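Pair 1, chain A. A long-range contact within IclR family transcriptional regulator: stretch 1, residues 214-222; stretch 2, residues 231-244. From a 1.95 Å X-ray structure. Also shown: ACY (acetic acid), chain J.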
# COMPACT_ATOMS: atom_id res chain seq x y z
N ARG A 214 -15.25 10.01 -20.17
CA ARG A 214 -15.90 10.94 -21.09
C ARG A 214 -16.19 12.31 -20.46
O ARG A 214 -16.02 13.34 -21.11
CB ARG A 214 -17.20 10.33 -21.63
CG ARG A 214 -17.01 9.30 -22.75
CD ARG A 214 -18.35 8.62 -23.10
NE ARG A 214 -18.29 7.75 -24.27
CZ ARG A 214 -17.94 6.47 -24.24
NH1 ARG A 214 -17.61 5.89 -23.10
NH2 ARG A 214 -17.93 5.75 -25.36
N ASP A 215 -16.62 12.33 -19.20
CA ASP A 215 -17.03 13.58 -18.55
C ASP A 215 -16.01 14.10 -17.55
O ASP A 215 -16.37 14.88 -16.65
CB ASP A 215 -18.39 13.40 -17.87
CG ASP A 215 -19.47 12.98 -18.83
OD1 ASP A 215 -19.83 13.78 -19.73
OD2 ASP A 215 -19.95 11.84 -18.70
N VAL A 216 -14.75 13.72 -17.68
CA VAL A 216 -13.66 14.24 -16.85
C VAL A 216 -12.68 14.97 -17.77
O VAL A 216 -12.30 14.45 -18.82
CB VAL A 216 -12.98 13.10 -16.07
CG1 VAL A 216 -11.71 13.59 -15.39
CG2 VAL A 216 -13.95 12.51 -15.02
N ASN A 217 -12.29 16.18 -17.38
CA ASN A 217 -11.21 16.91 -18.03
C ASN A 217 -10.10 17.16 -17.03
O ASN A 217 -10.36 17.35 -15.84
CB ASN A 217 -11.65 18.24 -18.59
CG ASN A 217 -12.72 18.11 -19.65
OD1 ASN A 217 -12.92 17.05 -20.22
ND2 ASN A 217 -13.39 19.22 -19.93
N SER A 218 -8.87 17.23 -17.52
CA SER A 218 -7.75 17.36 -16.61
C SER A 218 -6.52 17.86 -17.37
O SER A 218 -6.43 17.74 -18.60
CB SER A 218 -7.48 15.99 -15.94
OG SER A 218 -6.16 15.89 -15.46
N VAL A 219 -5.62 18.49 -16.63
CA VAL A 219 -4.38 19.03 -17.18
C VAL A 219 -3.27 18.54 -16.27
O VAL A 219 -3.47 18.42 -15.06
CB VAL A 219 -4.39 20.57 -17.26
CG1 VAL A 219 -4.63 21.19 -15.88
CG2 VAL A 219 -3.10 21.14 -17.89
N ALA A 220 -2.09 18.26 -16.83
CA ALA A 220 -1.01 17.71 -16.02
C ALA A 220 0.32 18.33 -16.42
O ALA A 220 0.51 18.74 -17.59
CB ALA A 220 -0.91 16.17 -16.13
N VAL A 221 1.22 18.41 -15.46
CA VAL A 221 2.54 19.02 -15.65
C VAL A 221 3.58 18.12 -15.00
O VAL A 221 3.44 17.79 -13.81
CB VAL A 221 2.62 20.43 -15.04
CG1 VAL A 221 4.05 20.94 -15.03
CG2 VAL A 221 1.70 21.41 -15.80
N PRO A 222 4.62 17.69 -15.71
CA PRO A 222 5.60 16.78 -15.11
C PRO A 222 6.72 17.54 -14.42
O PRO A 222 6.95 18.73 -14.65
CB PRO A 222 6.12 16.00 -16.32
CG PRO A 222 6.12 17.08 -17.44
CD PRO A 222 4.94 18.00 -17.12
N LEU A 231 7.98 12.92 -11.49
CA LEU A 231 6.70 13.06 -10.81
C LEU A 231 5.78 13.88 -11.71
O LEU A 231 6.24 14.69 -12.51
CB LEU A 231 6.84 13.75 -9.46
CG LEU A 231 7.74 13.10 -8.42
CD1 LEU A 231 7.93 14.06 -7.24
CD2 LEU A 231 7.12 11.77 -7.99
N VAL A 232 4.48 13.64 -11.62
CA VAL A 232 3.55 14.39 -12.46
C VAL A 232 2.44 14.90 -11.56
O VAL A 232 1.93 14.15 -10.72
CB VAL A 232 2.96 13.54 -13.60
CG1 VAL A 232 2.16 14.46 -14.54
CG2 VAL A 232 4.06 12.79 -14.37
N PHE A 233 2.07 16.17 -11.74
CA PHE A 233 0.98 16.78 -10.98
C PHE A 233 -0.18 17.06 -11.91
O PHE A 233 0.02 17.48 -13.05
CB PHE A 233 1.47 18.05 -10.28
CG PHE A 233 2.59 17.78 -9.31
CD1 PHE A 233 3.91 17.68 -9.76
CD2 PHE A 233 2.31 17.55 -7.96
CE1 PHE A 233 4.96 17.35 -8.86
CE2 PHE A 233 3.34 17.25 -7.05
CZ PHE A 233 4.67 17.17 -7.50
N ASN A 234 -1.40 16.77 -11.47
CA ASN A 234 -2.53 17.08 -12.33
C ASN A 234 -3.60 17.82 -11.54
O ASN A 234 -3.55 17.96 -10.32
CB ASN A 234 -3.13 15.83 -13.02
CG ASN A 234 -3.90 14.91 -12.06
OD1 ASN A 234 -4.02 15.17 -10.86
ND2 ASN A 234 -4.44 13.82 -12.60
N CYS A 235 -4.58 18.31 -12.29
CA CYS A 235 -5.73 18.98 -11.71
C CYS A 235 -6.87 18.67 -12.66
O CYS A 235 -6.75 18.94 -13.86
CB CYS A 235 -5.48 20.48 -11.57
SG CYS A 235 -6.93 21.37 -10.91
N GLY A 236 -7.94 18.07 -12.16
CA GLY A 236 -8.94 17.56 -13.08
C GLY A 236 -10.25 17.42 -12.34
O GLY A 236 -10.31 17.55 -11.12
N GLY A 237 -11.30 17.16 -13.11
CA GLY A 237 -12.61 17.01 -12.53
C GLY A 237 -13.70 17.00 -13.58
O GLY A 237 -13.45 16.79 -14.77
N PRO A 238 -14.95 17.18 -13.14
CA PRO A 238 -16.08 17.17 -14.07
C PRO A 238 -15.88 18.16 -15.21
O PRO A 238 -15.53 19.32 -15.00
CB PRO A 238 -17.27 17.55 -13.18
CG PRO A 238 -16.74 17.53 -11.72
CD PRO A 238 -15.37 16.94 -11.75
N SER A 239 -16.12 17.68 -16.43
CA SER A 239 -15.85 18.48 -17.62
C SER A 239 -16.69 19.75 -17.64
O SER A 239 -16.23 20.78 -18.13
CB SER A 239 -16.11 17.63 -18.86
OG SER A 239 -17.41 17.09 -18.80
N PHE A 240 -17.91 19.70 -17.10
CA PHE A 240 -18.73 20.91 -17.07
C PHE A 240 -18.12 21.98 -16.16
O PHE A 240 -18.38 23.17 -16.34
CB PHE A 240 -20.17 20.58 -16.63
CG PHE A 240 -20.36 20.45 -15.13
CD1 PHE A 240 -20.74 21.55 -14.36
CD2 PHE A 240 -20.17 19.22 -14.49
CE1 PHE A 240 -20.91 21.44 -12.98
CE2 PHE A 240 -20.35 19.10 -13.10
CZ PHE A 240 -20.72 20.21 -12.35
N GLN A 241 -17.32 21.57 -15.18
CA GLN A 241 -16.69 22.53 -14.28
C GLN A 241 -15.36 23.05 -14.81
O GLN A 241 -14.97 24.19 -14.52
CB GLN A 241 -16.47 21.88 -12.92
CG GLN A 241 -15.63 22.68 -11.98
CD GLN A 241 -15.45 21.96 -10.67
OE1 GLN A 241 -15.98 20.86 -10.46
NE2 GLN A 241 -14.69 22.57 -9.77
N LEU A 242 -14.66 22.23 -15.60
CA LEU A 242 -13.31 22.53 -16.08
C LEU A 242 -13.28 22.42 -17.60
O LEU A 242 -12.76 21.45 -18.15
CB LEU A 242 -12.27 21.59 -15.47
CG LEU A 242 -12.08 21.66 -13.95
CD1 LEU A 242 -11.21 20.51 -13.48
CD2 LEU A 242 -11.43 22.99 -13.58
N PRO A 243 -13.86 23.39 -18.31
CA PRO A 243 -13.75 23.38 -19.77
C PRO A 243 -12.31 23.50 -20.23
O PRO A 243 -11.43 23.98 -19.49
CB PRO A 243 -14.57 24.61 -20.19
CG PRO A 243 -15.51 24.83 -19.06
CD PRO A 243 -14.76 24.45 -17.83
N ARG A 244 -12.07 23.09 -21.48
CA ARG A 244 -10.74 23.23 -22.09
C ARG A 244 -10.18 24.63 -21.90
O ARG A 244 -9.02 24.80 -21.50
CB ARG A 244 -10.83 22.88 -23.58
CG ARG A 244 -9.67 23.40 -24.43
CD ARG A 244 -9.83 23.03 -25.90
NE ARG A 244 -9.77 21.59 -26.14
CZ ARG A 244 -8.65 20.88 -26.29
NH1 ARG A 244 -7.46 21.48 -26.21
NH2 ARG A 244 -8.71 19.58 -26.54
C ACY J . -6.18 12.57 -15.93
O ACY J . -5.02 12.90 -15.60
OXT ACY J . -6.60 12.55 -17.12
CH3 ACY J . -7.15 12.19 -14.84

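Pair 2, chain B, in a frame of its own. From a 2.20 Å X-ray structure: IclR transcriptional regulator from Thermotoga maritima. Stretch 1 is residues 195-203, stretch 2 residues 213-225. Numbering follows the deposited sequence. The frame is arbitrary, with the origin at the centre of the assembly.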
# COMPACT_ATOMS: atom_id res chain seq x y z
N ILE B 195 16.67 -20.04 20.16
CA ILE B 195 16.10 -21.32 19.79
C ILE B 195 15.35 -21.22 18.45
O ILE B 195 14.59 -20.27 18.21
CB ILE B 195 15.17 -21.86 20.92
CG1 ILE B 195 14.27 -22.98 20.39
CG2 ILE B 195 14.38 -20.71 21.53
CD1 ILE B 195 13.25 -23.48 21.41
N GLY B 196 15.58 -22.20 17.59
CA GLY B 196 14.94 -22.19 16.29
C GLY B 196 15.90 -21.64 15.25
O GLY B 196 15.77 -21.94 14.06
N ILE B 197 16.88 -20.86 15.72
CA ILE B 197 17.89 -20.23 14.86
C ILE B 197 19.32 -20.78 15.05
O ILE B 197 19.77 -20.98 16.18
CB ILE B 197 17.94 -18.67 15.11
CG1 ILE B 197 17.00 -17.91 14.16
CG2 ILE B 197 19.34 -18.16 14.86
CD1 ILE B 197 15.57 -18.30 14.24
N MET B 198 20.02 -21.00 13.94
CA MET B 198 21.41 -21.45 13.97
C MET B 198 22.18 -20.49 13.07
O MET B 198 21.59 -19.87 12.20
CB MET B 198 21.54 -22.88 13.44
CG MET B 198 21.04 -23.94 14.40
SD MET B 198 21.06 -25.60 13.69
CE MET B 198 22.77 -25.74 13.19
N CYS B 199 23.49 -20.36 13.28
CA CYS B 199 24.28 -19.44 12.47
C CYS B 199 25.67 -20.00 12.17
O CYS B 199 26.08 -21.00 12.74
CB CYS B 199 24.45 -18.11 13.21
SG CYS B 199 22.97 -17.51 14.07
N VAL B 200 26.37 -19.33 11.27
CA VAL B 200 27.74 -19.70 10.93
C VAL B 200 28.47 -18.37 10.84
O VAL B 200 27.99 -17.45 10.17
CB VAL B 200 27.83 -20.45 9.58
CG1 VAL B 200 29.28 -20.58 9.17
CG2 VAL B 200 27.21 -21.83 9.71
N GLY B 201 29.61 -18.25 11.51
CA GLY B 201 30.32 -16.99 11.48
C GLY B 201 31.83 -17.08 11.31
O GLY B 201 32.44 -18.08 11.67
N VAL B 202 32.40 -16.01 10.77
CA VAL B 202 33.83 -15.88 10.52
C VAL B 202 34.24 -14.45 10.93
O VAL B 202 33.44 -13.52 10.83
CB VAL B 202 34.12 -16.08 9.01
CG1 VAL B 202 35.60 -15.92 8.73
CG2 VAL B 202 33.64 -17.44 8.57
N PRO B 203 35.49 -14.27 11.41
CA PRO B 203 35.97 -12.95 11.83
C PRO B 203 36.43 -12.03 10.69
O PRO B 203 36.49 -12.43 9.54
CB PRO B 203 37.13 -13.27 12.77
CG PRO B 203 36.87 -14.68 13.20
CD PRO B 203 36.37 -15.32 11.94
N ALA B 213 35.52 -7.36 13.91
CA ALA B 213 34.18 -7.57 13.37
C ALA B 213 33.76 -9.02 13.24
O ALA B 213 34.58 -9.93 13.35
CB ALA B 213 34.05 -6.88 12.03
N GLY B 214 32.47 -9.21 13.00
CA GLY B 214 31.95 -10.54 12.84
C GLY B 214 30.89 -10.53 11.76
O GLY B 214 30.02 -9.66 11.75
N VAL B 215 30.98 -11.48 10.83
CA VAL B 215 30.03 -11.63 9.74
C VAL B 215 29.44 -13.02 9.93
O VAL B 215 30.17 -13.96 10.27
CB VAL B 215 30.73 -11.57 8.37
CG1 VAL B 215 31.39 -10.24 8.19
CG2 VAL B 215 31.78 -12.67 8.27
N SER B 216 28.14 -13.16 9.75
CA SER B 216 27.55 -14.47 9.90
C SER B 216 26.29 -14.65 9.06
O SER B 216 25.69 -13.67 8.60
CB SER B 216 27.25 -14.76 11.37
OG SER B 216 26.31 -13.85 11.92
N ILE B 217 25.93 -15.90 8.83
CA ILE B 217 24.73 -16.22 8.07
C ILE B 217 23.75 -16.73 9.10
O ILE B 217 24.13 -17.51 9.97
CB ILE B 217 25.00 -17.32 7.02
CG1 ILE B 217 25.78 -16.72 5.83
CG2 ILE B 217 23.70 -17.95 6.59
CD1 ILE B 217 26.22 -17.75 4.80
N SER B 218 22.50 -16.29 9.02
CA SER B 218 21.53 -16.70 10.01
C SER B 218 20.24 -17.22 9.40
O SER B 218 19.76 -16.69 8.41
CB SER B 218 21.24 -15.52 10.94
OG SER B 218 22.46 -14.90 11.32
N GLY B 219 19.69 -18.26 10.00
CA GLY B 219 18.44 -18.80 9.49
C GLY B 219 17.86 -19.84 10.42
O GLY B 219 18.39 -20.08 11.50
N VAL B 220 16.77 -20.46 10.00
CA VAL B 220 16.16 -21.48 10.83
C VAL B 220 17.07 -22.70 10.89
O VAL B 220 17.78 -23.02 9.93
CB VAL B 220 14.78 -21.90 10.30
CG1 VAL B 220 14.16 -22.92 11.24
CG2 VAL B 220 13.88 -20.68 10.19
N ALA B 221 17.04 -23.37 12.04
CA ALA B 221 17.85 -24.54 12.31
C ALA B 221 17.81 -25.60 11.22
O ALA B 221 18.86 -26.12 10.81
CB ALA B 221 17.43 -25.15 13.64
N ARG B 222 16.61 -25.91 10.74
CA ARG B 222 16.42 -26.92 9.70
C ARG B 222 17.44 -26.86 8.57
O ARG B 222 17.98 -27.88 8.15
CB ARG B 222 15.02 -26.82 9.09
CG ARG B 222 13.88 -26.91 10.08
CD ARG B 222 12.57 -27.13 9.33
NE ARG B 222 11.40 -26.90 10.17
CZ ARG B 222 10.14 -27.10 9.77
NH1 ARG B 222 9.90 -27.55 8.55
NH2 ARG B 222 9.13 -26.85 10.59
N LYS B 223 17.71 -25.66 8.06
CA LYS B 223 18.63 -25.48 6.95
C LYS B 223 20.10 -25.84 7.17
O LYS B 223 20.77 -26.33 6.26
CB LYS B 223 18.54 -24.04 6.43
CG LYS B 223 17.24 -23.70 5.70
CD LYS B 223 17.23 -22.24 5.27
CE LYS B 223 15.89 -21.84 4.66
NZ LYS B 223 15.84 -20.38 4.32
N PHE B 224 20.61 -25.60 8.37
CA PHE B 224 22.02 -25.85 8.65
C PHE B 224 22.44 -27.31 8.79
O PHE B 224 22.54 -27.85 9.90
CB PHE B 224 22.45 -25.03 9.88
CG PHE B 224 22.32 -23.54 9.68
CD1 PHE B 224 21.06 -22.93 9.58
CD2 PHE B 224 23.46 -22.74 9.52
CE1 PHE B 224 20.94 -21.57 9.31
CE2 PHE B 224 23.34 -21.38 9.25
CZ PHE B 224 22.08 -20.80 9.15
N THR B 225 22.69 -27.94 7.64
CA THR B 225 23.13 -29.34 7.58
C THR B 225 24.65 -29.31 7.49
O THR B 225 25.24 -28.24 7.30
CB THR B 225 22.58 -30.08 6.33
OG1 THR B 225 22.94 -29.36 5.14
CG2 THR B 225 21.07 -30.25 6.39

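Both pairs are two-stranded antiparallel ladders closed by a turn of stretch 2 that folds back on stretch 1. The strand axes approach to 4.6 Å in each, at 158° in pair 1 and 161° in pair 2, and fourteen central residues superpose with an RMSD of 0.5 Å. The ladder is held by backbone groups, so it tolerates varied side chains: Val A221 N to Phe A233 O (2.8 Å) in pair 1 matches Val B202 N to Val B215 O (3.1 Å) in pair 2.

The first rung beyond the strands is also shared. Ser A239 N donates to Asp A215 O at 2.8 Å, and Ala B221 N to Gly B196 O at 2.8 Å. Being a backbone bond, it accepts either residue type, but Gly B196 has phi/psi of 98/-23, where a CB would jam against the preceding carbonyl.

The sharpest contrast is at Asn A217 and Met B198, whose side-chain centres lie 0.8 Å apart after superposition. Asn A217, with chi1 in m, sends ND2 to Leu A242 O at 2.9 Å, an amide N-H donor suited to the backbone carbonyl of Leu A242. Met B198, also m, solves the problem with apolar surface: its SD lies 3.7 Å from Ala B221 CB, and its CE 3.4 Å from Phe B224 CB, while its CB sits over the face of the Phe B224 ring. A long, flexible thioether can fit around such a ring. Opposite these residues both pairs have glycine. A CB on Gly A237 would clash with Pro A238 CD, and one on Gly B219 would be crowded by Phe B224 CE1.

On the same face, Val A219 faces Cys A235, CG1 to CB 4.5 Å, whereas Val B200 faces Ile B217 and also sets CG2 3.9 Å from Phe B224 CD2, at the ring edge. Further along, Val A221 pairs with Phe A233 and Val B202 with Val B215 (Val B202 CB to Val B215 CG2, 4.2 Å); beta-branched valine suits an extended strand.

On the other face the two pairs fill the same sites with different bulk. Ser A218 lies over Gly A236, with CA atoms only 3.7 Å apart; a CB there would come 2.5 Å from Ser A218 CB. In pair 2 the matching CA atoms stand 4.6 Å apart, leaving room for Cys B199 SG and Ser B218 OG at 3.8 Å. Next, the CA atoms of Ala A220 and Asn A234 are 4.0 Å apart and those of Gly B201 and Ser B216 4.1 Å; Asn A234 meets Ala A220 through its CB (CB to CB 3.8 Å), while an ideal CB on Gly B201 would lie a tight 3.4 Å from Ser B216 CB. Finally, Val A232 sets CG2 4.3 Å from Pro A222 CB and CG1 3.9 Å from Ala A220 CB, whereas Gly B214 offers Pro B203 no side chain.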